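Local coordinates for protein 336aa long hypothetical dTDP-glucose 4,6-dehydratase (Pyrococcus horikoshii, PDB 2HUN) that probably acts as a dTDP-glucose 4,6-dehydratase, removing water from a nucleotide-linked sugar with the help of NAD(+) bound on a Rossmann fold, at residues E67-K70 against E71-K75; I97-H100 against S101-G105; H124-T127 against D128-G132. All coordinates share one frame; numbering follows the deposited sequence.

Interaction 1 of 3, residues E67-K70 against E71-K75; sequences ELVK and ELVRK
Val69 and Val73, one turn apart on helix 66-74, meet on the buried side of the helix, whereas Lys70, Glu71 and Arg74 line up on a more open flank. In the tight part the CG1 methyl of Val69 lies 4.1 Å from the CG2 methyl of Val73, the two branched side chains crossing at a slant. The backbone beneath them is firm: Val73 N donates to Val69 O at 2.9 Å, almost straight at 169°, and Leu72 N adds a weak bond to the same oxygen. Leu72 turns its isobutyl group back beside the preceding turn, with CG 3.6 Å from Leu68 O. Valine and leucine suit this side because it is pressed into the fold: Val69 and Leu72 rest on Ile35, Leu72 and Val73 on Leu7, and Val69 and Val73 also pack on Ser112 of helix 96-116.

The polar side is looser. With its CG wedged between the backbone N and the carbonyl carbon (chi1 75°), Lys70 runs alongside Glu71 and points the same way, and a bend at its last torsion carries the ammonium group to the carboxylate. The resulting salt bridge is long, Lys70 NZ standing 3.6 Å from both Glu71 OE1 and Glu71 OE2. Arg74 NH1 meets Glu71 OE1 at 3.3 Å, so OE1 is near both cations; it lies at the edge of the guanidinium group, 11° out of its plane. Glu116 adds a second acidic group, touching Lys70 and forming a weak, long ion pair with Arg74.

One carboxylate thus sits between two cations. The long spans suggest that this network probably tempers the charges on an open surface, while the backbone bonds hold the helical turn and the apolar packing seats it against the sheet.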
loop_
_atom_site.group_PDB
_atom_site.type_symbol
_atom_site.label_atom_id
_atom_site.label_comp_id
_atom_site.label_asym_id
_atom_site.label_seq_id
_atom_site.Cartn_x
_atom_site.Cartn_y
_atom_site.Cartn_z
ATOM N N GLU A 67 5.472 15.735 -16.658
ATOM C CA GLU A 67 5.974 16.957 -17.284
ATOM C C GLU A 67 5.340 18.231 -16.742
ATOM O O GLU A 67 6.020 19.235 -16.543
ATOM C CB GLU A 67 5.782 16.893 -18.805
ATOM C CG GLU A 67 6.637 15.829 -19.472
ATOM C CD GLU A 67 8.114 15.992 -19.146
ATOM O OE1 GLU A 67 8.643 17.104 -19.349
ATOM O OE2 GLU A 67 8.746 15.012 -18.688
ATOM N N LEU A 68 4.035 18.198 -16.506
ATOM C CA LEU A 68 3.350 19.365 -15.979
ATOM C C LEU A 68 3.626 19.521 -14.484
ATOM O O LEU A 68 3.967 20.605 -14.009
ATOM C CB LEU A 68 1.841 19.235 -16.204
ATOM C CG LEU A 68 0.968 20.381 -15.685
ATOM C CD1 LEU A 68 1.101 21.597 -16.603
ATOM C CD2 LEU A 68 -0.476 19.919 -15.629
ATOM N N VAL A 69 3.484 18.426 -13.747
ATOM C CA VAL A 69 3.678 18.452 -12.301
ATOM C C VAL A 69 5.079 18.843 -11.832
ATOM O O VAL A 69 5.220 19.602 -10.872
ATOM C CB VAL A 69 3.296 17.085 -11.682
ATOM C CG1 VAL A 69 3.609 17.072 -10.195
ATOM C CG2 VAL A 69 1.819 16.822 -11.901
ATOM N N LYS A 70 6.112 18.340 -12.502
ATOM C CA LYS A 70 7.482 18.654 -12.101
ATOM C C LYS A 70 7.733 20.158 -12.099
ATOM O O LYS A 70 8.411 20.683 -11.214
ATOM C CB LYS A 70 8.494 17.949 -13.020
ATOM C CG LYS A 70 8.658 18.558 -14.410
ATOM C CD LYS A 70 9.564 17.693 -15.270
ATOM C CE LYS A 70 9.852 18.311 -16.633
ATOM N NZ LYS A 70 10.730 19.507 -16.536
ATOM N N GLU A 71 7.170 20.854 -13.081
ATOM C CA GLU A 71 7.350 22.302 -13.188
ATOM C C GLU A 71 6.745 23.022 -11.986
ATOM O O GLU A 71 7.294 24.012 -11.496
ATOM C CB GLU A 71 6.704 22.806 -14.477
ATOM C CG GLU A 71 7.113 22.009 -15.706
ATOM C CD GLU A 71 8.493 22.369 -16.228
ATOM O OE1 GLU A 71 9.391 22.685 -15.419
ATOM O OE2 GLU A 71 8.681 22.321 -17.463
ATOM N N LEU A 72 5.617 22.518 -11.501
ATOM C CA LEU A 72 4.963 23.134 -10.356
ATOM C C LEU A 72 5.713 22.826 -9.059
ATOM O O LEU A 72 5.916 23.707 -8.222
ATOM C CB LEU A 72 3.511 22.651 -10.255
ATOM C CG LEU A 72 2.631 22.878 -11.491
ATOM C CD1 LEU A 72 1.211 22.384 -11.201
ATOM C CD2 LEU A 72 2.626 24.365 -11.868
ATOM N N VAL A 73 6.124 21.573 -8.893
ATOM C CA VAL A 73 6.849 21.171 -7.692
ATOM C C VAL A 73 8.159 21.943 -7.548
ATOM O O VAL A 73 8.555 22.306 -6.435
ATOM C CB VAL A 73 7.134 19.645 -7.694
ATOM C CG1 VAL A 73 8.223 19.308 -6.688
ATOM C CG2 VAL A 73 5.861 18.889 -7.342
ATOM N N ARG A 74 8.812 22.203 -8.679
ATOM C CA ARG A 74 10.074 22.937 -8.703
ATOM C C ARG A 74 9.999 24.312 -8.046
ATOM O O ARG A 74 10.970 24.767 -7.448
ATOM C CB ARG A 74 10.541 23.176 -10.139
ATOM C CG ARG A 74 10.925 21.965 -10.942
ATOM C CD ARG A 74 11.314 22.430 -12.342
ATOM N NE ARG A 74 12.414 23.390 -12.280
ATOM C CZ ARG A 74 12.577 24.406 -13.126
ATOM N NH1 ARG A 74 11.711 24.609 -14.111
ATOM N NH2 ARG A 74 13.614 25.221 -12.982
ATOM N N LYS A 75 8.852 24.973 -8.161
ATOM C CA LYS A 75 8.714 26.325 -7.634
ATOM C C LYS A 75 7.994 26.547 -6.305
ATOM O O LYS A 75 7.764 27.692 -5.929
ATOM C CB LYS A 75 8.059 27.206 -8.702
ATOM C CG LYS A 75 6.592 26.892 -8.937
ATOM C CD LYS A 75 5.996 27.695 -10.087
ATOM C CE LYS A 75 6.300 27.056 -11.423
ATOM N NZ LYS A 75 5.394 27.583 -12.478
#

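Interaction 2 of 3, residues I97-H100 against S101-G105; sequences IFLH and SNVIG. With NAD (nicotinamide-adenine-dinucleotide), chain C.
A pi-type turn in helix 96-116, the helix that passes the adenine of NAD, joins Leu99 to Ile104 and His100 to Gly105. Ile104 N donates to Leu99 O at 2.8 Å and 165°, while Val103 N gives that oxygen only a weak bond. On the cofactor side, Ser101 OG accepts a hydrogen bond from NAD N6A at 3.0 Å. Water 1 links Ser101 OG, at 2.7 Å, to Ile97 O, and Lys37 NZ is a further partner of the hydroxyl. His100 NE2 is hydrogen-bonded to Asp62, itself an NAD ligand. Asn102 brings ND2 to the edge of the Phe98 ring, 3.8 Å from Phe98 CD2, with amide and ring planes 81° apart; its polar ends bond to Thr154 and to the backbone of Glu85. A third side of the helix is apolar: Leu99 CD1 lies 3.9 Å from Val103 CB, and both side chains pack on the second subunit, Val103 against Val103 of that subunit. Serine, small and able to accept a hydrogen bond, suits its place beside the adenine: its oxygen takes the exocyclic amine's N-H, an interaction that would help to recognise adenine.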
loop_
_atom_site.group_PDB
_atom_site.type_symbol
_atom_site.label_atom_id
_atom_site.label_comp_id
_atom_site.label_asym_id
_atom_site.label_seq_id
_atom_site.Cartn_x
_atom_site.Cartn_y
_atom_site.Cartn_z
ATOM N N ILE A 97 -9.511 3.641 -12.672
ATOM C CA ILE A 97 -9.577 5.057 -12.360
ATOM C C ILE A 97 -8.864 5.355 -11.041
ATOM O O ILE A 97 -8.176 6.368 -10.904
ATOM C CB ILE A 97 -11.059 5.510 -12.266
ATOM C CG1 ILE A 97 -11.745 5.309 -13.621
ATOM C CG2 ILE A 97 -11.145 6.956 -11.851
ATOM C CD1 ILE A 97 -13.220 5.677 -13.636
ATOM N N PHE A 98 -9.013 4.463 -10.073
ATOM C CA PHE A 98 -8.399 4.691 -8.771
ATOM C C PHE A 98 -6.904 4.387 -8.723
ATOM O O PHE A 98 -6.147 5.106 -8.067
ATOM C CB PHE A 98 -9.195 3.926 -7.717
ATOM C CG PHE A 98 -10.626 4.386 -7.627
ATOM C CD1 PHE A 98 -11.505 4.157 -8.679
ATOM C CD2 PHE A 98 -11.072 5.118 -6.537
ATOM C CE1 PHE A 98 -12.808 4.657 -8.649
ATOM C CE2 PHE A 98 -12.366 5.617 -6.496
ATOM C CZ PHE A 98 -13.236 5.387 -7.556
ATOM N N LEU A 99 -6.478 3.349 -9.433
ATOM C CA LEU A 99 -5.060 3.002 -9.486
ATOM C C LEU A 99 -4.310 4.188 -10.091
ATOM O O LEU A 99 -3.258 4.599 -9.596
ATOM C CB LEU A 99 -4.834 1.771 -10.372
ATOM C CG LEU A 99 -3.374 1.367 -10.616
ATOM C CD1 LEU A 99 -2.824 0.678 -9.379
ATOM C CD2 LEU A 99 -3.292 0.434 -11.819
ATOM N N HIS A 100 -4.871 4.739 -11.164
ATOM C CA HIS A 100 -4.252 5.862 -11.857
ATOM C C HIS A 100 -4.111 7.140 -11.034
ATOM O O HIS A 100 -3.014 7.676 -10.890
ATOM C CB HIS A 100 -5.029 6.200 -13.123
ATOM C CG HIS A 100 -4.486 7.388 -13.851
ATOM N ND1 HIS A 100 -3.339 7.332 -14.612
ATOM C CD2 HIS A 100 -4.913 8.672 -13.905
ATOM C CE1 HIS A 100 -3.084 8.530 -15.107
ATOM N NE2 HIS A 100 -4.023 9.362 -14.693
ATOM N N SER A 101 -5.225 7.644 -10.515
ATOM C CA SER A 101 -5.188 8.876 -9.734
ATOM C C SER A 101 -4.583 8.711 -8.340
ATOM O O SER A 101 -3.790 9.548 -7.905
ATOM C CB SER A 101 -6.598 9.477 -9.602
ATOM O OG SER A 101 -7.081 9.971 -10.844
ATOM N N ASN A 102 -4.946 7.636 -7.645
ATOM C CA ASN A 102 -4.445 7.436 -6.287
ATOM C C ASN A 102 -3.026 6.886 -6.214
ATOM O O ASN A 102 -2.186 7.441 -5.511
ATOM C CB ASN A 102 -5.404 6.535 -5.501
ATOM C CG ASN A 102 -6.813 7.108 -5.436
ATOM O OD1 ASN A 102 -7.023 8.288 -5.708
ATOM N ND2 ASN A 102 -7.779 6.277 -5.066
ATOM N N VAL A 103 -2.756 5.804 -6.937
ATOM C CA VAL A 103 -1.425 5.213 -6.924
ATOM C C VAL A 103 -0.452 5.879 -7.894
ATOM O O VAL A 103 0.573 6.406 -7.465
ATOM C CB VAL A 103 -1.472 3.704 -7.231
ATOM C CG1 VAL A 103 -0.054 3.145 -7.259
ATOM C CG2 VAL A 103 -2.296 2.975 -6.166
ATOM N N ILE A 104 -0.762 5.865 -9.191
ATOM C CA ILE A 104 0.141 6.475 -10.167
ATOM C C ILE A 104 0.309 7.967 -9.889
ATOM O O ILE A 104 1.408 8.504 -9.967
ATOM C CB ILE A 104 -0.370 6.289 -11.620
ATOM C CG1 ILE A 104 -0.569 4.804 -11.922
ATOM C CG2 ILE A 104 0.632 6.885 -12.610
ATOM C CD1 ILE A 104 0.664 3.961 -11.732
ATOM N N GLY A 105 -0.787 8.631 -9.551
ATOM C CA GLY A 105 -0.722 10.049 -9.265
ATOM C C GLY A 105 0.211 10.371 -8.111
ATOM O O GLY A 105 0.998 11.317 -8.188
HETATM P PA NAD C . -13.457 15.416 -3.742
HETATM O O1A NAD C . -13.933 14.265 -4.525
HETATM O O2A NAD C . -14.425 16.466 -3.316
HETATM O O5B NAD C . -12.324 16.144 -4.612
HETATM C C5B NAD C . -11.173 15.468 -5.140
HETATM C C4B NAD C . -10.476 16.534 -5.995
HETATM O O4B NAD C . -9.258 16.009 -6.556
HETATM C C3B NAD C . -11.371 16.970 -7.191
HETATM O O3B NAD C . -11.376 18.401 -7.316
HETATM C C2B NAD C . -10.754 16.210 -8.380
HETATM O O2B NAD C . -10.947 16.786 -9.672
HETATM C C1B NAD C . -9.282 16.127 -7.975
HETATM N N9A NAD C . -8.556 14.979 -8.561
HETATM C C8A NAD C . -8.878 13.673 -8.512
HETATM N N7A NAD C . -7.957 12.968 -9.168
HETATM C C5A NAD C . -7.041 13.807 -9.641
HETATM C C6A NAD C . -5.849 13.666 -10.405
HETATM N N6A NAD C . -5.394 12.498 -10.835
HETATM N N1A NAD C . -5.136 14.849 -10.712
HETATM C C2A NAD C . -5.603 16.098 -10.273
HETATM N N3A NAD C . -6.727 16.229 -9.556
HETATM C C4A NAD C . -7.422 15.103 -9.250
HETATM O O3 NAD C . -12.945 14.765 -2.385
HETATM P PN NAD C . -12.353 15.288 -1.013
HETATM O O1N NAD C . -13.339 14.755 -0.029
HETATM O O2N NAD C . -12.192 16.756 -0.998
HETATM O O5D NAD C . -10.999 14.432 -0.795
HETATM C C5D NAD C . -9.706 15.012 -0.598
HETATM C C4D NAD C . -8.764 13.939 0.005
HETATM O O4D NAD C . -9.121 13.655 1.368
HETATM C C3D NAD C . -8.793 12.620 -0.777
HETATM O O3D NAD C . -7.429 12.143 -0.920
HETATM C C2D NAD C . -9.646 11.685 0.125
HETATM O O2D NAD C . -9.240 10.325 -0.056
HETATM C C1D NAD C . -9.350 12.240 1.509
HETATM N N1N NAD C . -10.414 12.026 2.511
HETATM C C2N NAD C . -11.695 12.667 2.423
HETATM C C3N NAD C . -12.648 12.420 3.426
HETATM C C7N NAD C . -14.044 13.085 3.402
HETATM O O7N NAD C . -14.773 12.972 4.395
HETATM N N7N NAD C . -14.423 13.773 2.332
HETATM C C4N NAD C . -12.343 11.547 4.501
HETATM C C5N NAD C . -11.080 10.923 4.569
HETATM C C6N NAD C . -10.106 11.155 3.583
HETATM O O HOH W 1 -8.366 8.543 -12.761
#

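Interaction 3 of 3, residues H124-T127 against D128-G132; sequences HVST and DEVYG. With NAD (nicotinamide-adenine-dinucleotide), chain C.
Thr127 and Glu129 meet in a local turn at the end of strand 121-127, where the chain leaves the central, mostly parallel sheet beside the nicotinamide end of NAD. The turn is held by two bonds from the loop back to a single residue. Thr127 OG1, set opposite the backbone N by a chi1 of 174°, receives Glu129 N at 3.0 Å in a nearly straight bond of 175°. Thr127 O receives Val130 N at 3.2 Å; the donor stands above the carbonyl plane, 55° out of it. The first bond makes an ST turn and the second closes a beta turn one residue longer, Thr127 to Val130, both at the C-terminal edge of the Rossmann sheet, where cofactor sites of this fold lie. Threonine suits the place by offering a hydroxyl to the turn and carbon atoms to the ligand: Thr127 CB is 3.6 Å from NAD C6N, and Ser126 O approaches the same ring carbon at 3.3 Å.

Glu129 lays its CB and CG alongside the threonine hydroxyl and stretches its chain onward, so that water 2 can donate to Glu129 OE2 while also bonded to Thr127 OG1. Tyr151, which binds NAD, touches both Thr127 and Glu129. Thr-Asp-Glu in this position recalls the active-site sequence of well-studied dTDP-glucose 4,6-dehydratases, consistent with a catalytic setting here. Val130 points back toward the strand end with its methyls: CG1 lies 3.8 Å from Ser126 OG, a hydroxyl whose polar partner is Asp159, and CG2 lies over one face of the Tyr131 ring, offset toward its rim. The phenol oxygen of Tyr131 is bonded to Asn241 and Arg177, linking the residue after the turn to strands 239-242 and 172-182.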
loop_
_atom_site.group_PDB
_atom_site.type_symbol
_atom_site.label_atom_id
_atom_site.label_comp_id
_atom_site.label_asym_id
_atom_site.label_seq_id
_atom_site.Cartn_x
_atom_site.Cartn_y
_atom_site.Cartn_z
ATOM N N HIS A 124 0.876 14.189 2.572
ATOM C CA HIS A 124 0.033 13.250 1.828
ATOM C C HIS A 124 -1.248 13.036 2.633
ATOM O O HIS A 124 -1.197 12.535 3.767
ATOM C CB HIS A 124 0.782 11.918 1.670
ATOM C CG HIS A 124 0.028 10.868 0.916
ATOM N ND1 HIS A 124 -0.195 10.939 -0.441
ATOM C CD2 HIS A 124 -0.510 9.695 1.324
ATOM C CE1 HIS A 124 -0.833 9.853 -0.839
ATOM N NE2 HIS A 124 -1.035 9.081 0.215
ATOM N N VAL A 125 -2.386 13.423 2.053
ATOM C CA VAL A 125 -3.683 13.273 2.713
ATOM C C VAL A 125 -4.305 11.903 2.393
ATOM O O VAL A 125 -4.463 11.523 1.227
ATOM C CB VAL A 125 -4.661 14.402 2.292
ATOM C CG1 VAL A 125 -5.975 14.279 3.073
ATOM C CG2 VAL A 125 -4.030 15.758 2.570
ATOM N N SER A 126 -4.660 11.163 3.439
ATOM C CA SER A 126 -5.230 9.837 3.255
ATOM C C SER A 126 -6.503 9.648 4.088
ATOM O O SER A 126 -7.009 10.607 4.685
ATOM C CB SER A 126 -4.173 8.777 3.604
ATOM O OG SER A 126 -4.555 7.486 3.166
ATOM N N THR A 127 -6.991 8.410 4.157
ATOM C CA THR A 127 -8.246 8.110 4.849
ATOM C C THR A 127 -8.249 7.051 5.948
ATOM O O THR A 127 -7.422 6.137 5.966
ATOM C CB THR A 127 -9.312 7.687 3.821
ATOM O OG1 THR A 127 -10.502 7.268 4.496
ATOM C CG2 THR A 127 -8.798 6.548 2.980
ATOM N N ASP A 128 -9.226 7.171 6.844
ATOM C CA ASP A 128 -9.396 6.234 7.953
ATOM C C ASP A 128 -9.814 4.866 7.413
ATOM O O ASP A 128 -9.732 3.854 8.113
ATOM C CB ASP A 128 -10.453 6.769 8.940
ATOM C CG ASP A 128 -11.860 6.877 8.324
ATOM O OD1 ASP A 128 -11.989 7.014 7.089
ATOM O OD2 ASP A 128 -12.845 6.842 9.092
ATOM N N GLU A 129 -10.250 4.836 6.157
ATOM C CA GLU A 129 -10.675 3.583 5.547
ATOM C C GLU A 129 -9.531 2.618 5.249
ATOM O O GLU A 129 -9.772 1.428 5.035
ATOM C CB GLU A 129 -11.468 3.845 4.260
ATOM C CG GLU A 129 -12.883 4.371 4.497
ATOM C CD GLU A 129 -13.687 4.464 3.207
ATOM O OE1 GLU A 129 -13.955 3.413 2.591
ATOM O OE2 GLU A 129 -14.040 5.589 2.807
ATOM N N VAL A 130 -8.294 3.106 5.238
ATOM C CA VAL A 130 -7.166 2.217 4.954
ATOM C C VAL A 130 -7.066 1.088 5.974
ATOM O O VAL A 130 -6.632 -0.008 5.641
ATOM C CB VAL A 130 -5.818 2.975 4.920
ATOM C CG1 VAL A 130 -5.759 3.874 3.691
ATOM C CG2 VAL A 130 -5.644 3.794 6.196
ATOM N N TYR A 131 -7.485 1.358 7.207
ATOM C CA TYR A 131 -7.441 0.373 8.285
ATOM C C TYR A 131 -8.565 -0.664 8.278
ATOM O O TYR A 131 -8.497 -1.660 8.995
ATOM C CB TYR A 131 -7.556 1.067 9.640
ATOM C CG TYR A 131 -6.461 2.062 9.957
ATOM C CD1 TYR A 131 -5.203 1.635 10.384
ATOM C CD2 TYR A 131 -6.699 3.433 9.867
ATOM C CE1 TYR A 131 -4.208 2.551 10.722
ATOM C CE2 TYR A 131 -5.713 4.362 10.199
ATOM C CZ TYR A 131 -4.470 3.912 10.629
ATOM O OH TYR A 131 -3.496 4.818 10.970
ATOM N N GLY A 132 -9.605 -0.429 7.489
ATOM C CA GLY A 132 -10.716 -1.363 7.488
ATOM C C GLY A 132 -11.556 -1.135 8.734
ATOM O O GLY A 132 -11.264 -0.233 9.521
HETATM P PA NAD C . -13.457 15.416 -3.742
HETATM O O1A NAD C . -13.933 14.265 -4.525
HETATM O O2A NAD C . -14.425 16.466 -3.316
HETATM O O5B NAD C . -12.324 16.144 -4.612
HETATM C C5B NAD C . -11.173 15.468 -5.140
HETATM C C4B NAD C . -10.476 16.534 -5.995
HETATM O O4B NAD C . -9.258 16.009 -6.556
HETATM C C3B NAD C . -11.371 16.970 -7.191
HETATM O O3B NAD C . -11.376 18.401 -7.316
HETATM C C2B NAD C . -10.754 16.210 -8.380
HETATM O O2B NAD C . -10.947 16.786 -9.672
HETATM C C1B NAD C . -9.282 16.127 -7.975
HETATM N N9A NAD C . -8.556 14.979 -8.561
HETATM C C8A NAD C . -8.878 13.673 -8.512
HETATM N N7A NAD C . -7.957 12.968 -9.168
HETATM C C5A NAD C . -7.041 13.807 -9.641
HETATM C C6A NAD C . -5.849 13.666 -10.405
HETATM N N6A NAD C . -5.394 12.498 -10.835
HETATM N N1A NAD C . -5.136 14.849 -10.712
HETATM C C2A NAD C . -5.603 16.098 -10.273
HETATM N N3A NAD C . -6.727 16.229 -9.556
HETATM C C4A NAD C . -7.422 15.103 -9.250
HETATM O O3 NAD C . -12.945 14.765 -2.385
HETATM P PN NAD C . -12.353 15.288 -1.013
HETATM O O1N NAD C . -13.339 14.755 -0.029
HETATM O O2N NAD C . -12.192 16.756 -0.998
HETATM O O5D NAD C . -10.999 14.432 -0.795
HETATM C C5D NAD C . -9.706 15.012 -0.598
HETATM C C4D NAD C . -8.764 13.939 0.005
HETATM O O4D NAD C . -9.121 13.655 1.368
HETATM C C3D NAD C . -8.793 12.620 -0.777
HETATM O O3D NAD C . -7.429 12.143 -0.920
HETATM C C2D NAD C . -9.646 11.685 0.125
HETATM O O2D NAD C . -9.240 10.325 -0.056
HETATM C C1D NAD C . -9.350 12.240 1.509
HETATM N N1N NAD C . -10.414 12.026 2.511
HETATM C C2N NAD C . -11.695 12.667 2.423
HETATM C C3N NAD C . -12.648 12.420 3.426
HETATM C C7N NAD C . -14.044 13.085 3.402
HETATM O O7N NAD C . -14.773 12.972 4.395
HETATM N N7N NAD C . -14.423 13.773 2.332
HETATM C C4N NAD C . -12.343 11.547 4.501
HETATM C C5N NAD C . -11.080 10.923 4.569
HETATM C C6N NAD C . -10.106 11.155 3.583
HETATM O O HOH W 2 -13.002 8.243 3.186
#

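The three contacts follow one another along the chain within the NAD-binding half of the fold; two of them touch the cofactor and one does not. Interactions 2 and 3 meet NAD, one at the adenine and the other at the nicotinamide; their centres are 15 Å apart and their nearest atoms about 5 Å. Interaction 1 lies further out: its centre is 18 Å from that of interaction 2 and 26 Å from that of interaction 3, and the side chain of Val69 stays about 7 Å from NAD. It is nonetheless joined to interaction 2 through helix 96-116, whose later residue Leu109 packs against Val69 of helix 66-74.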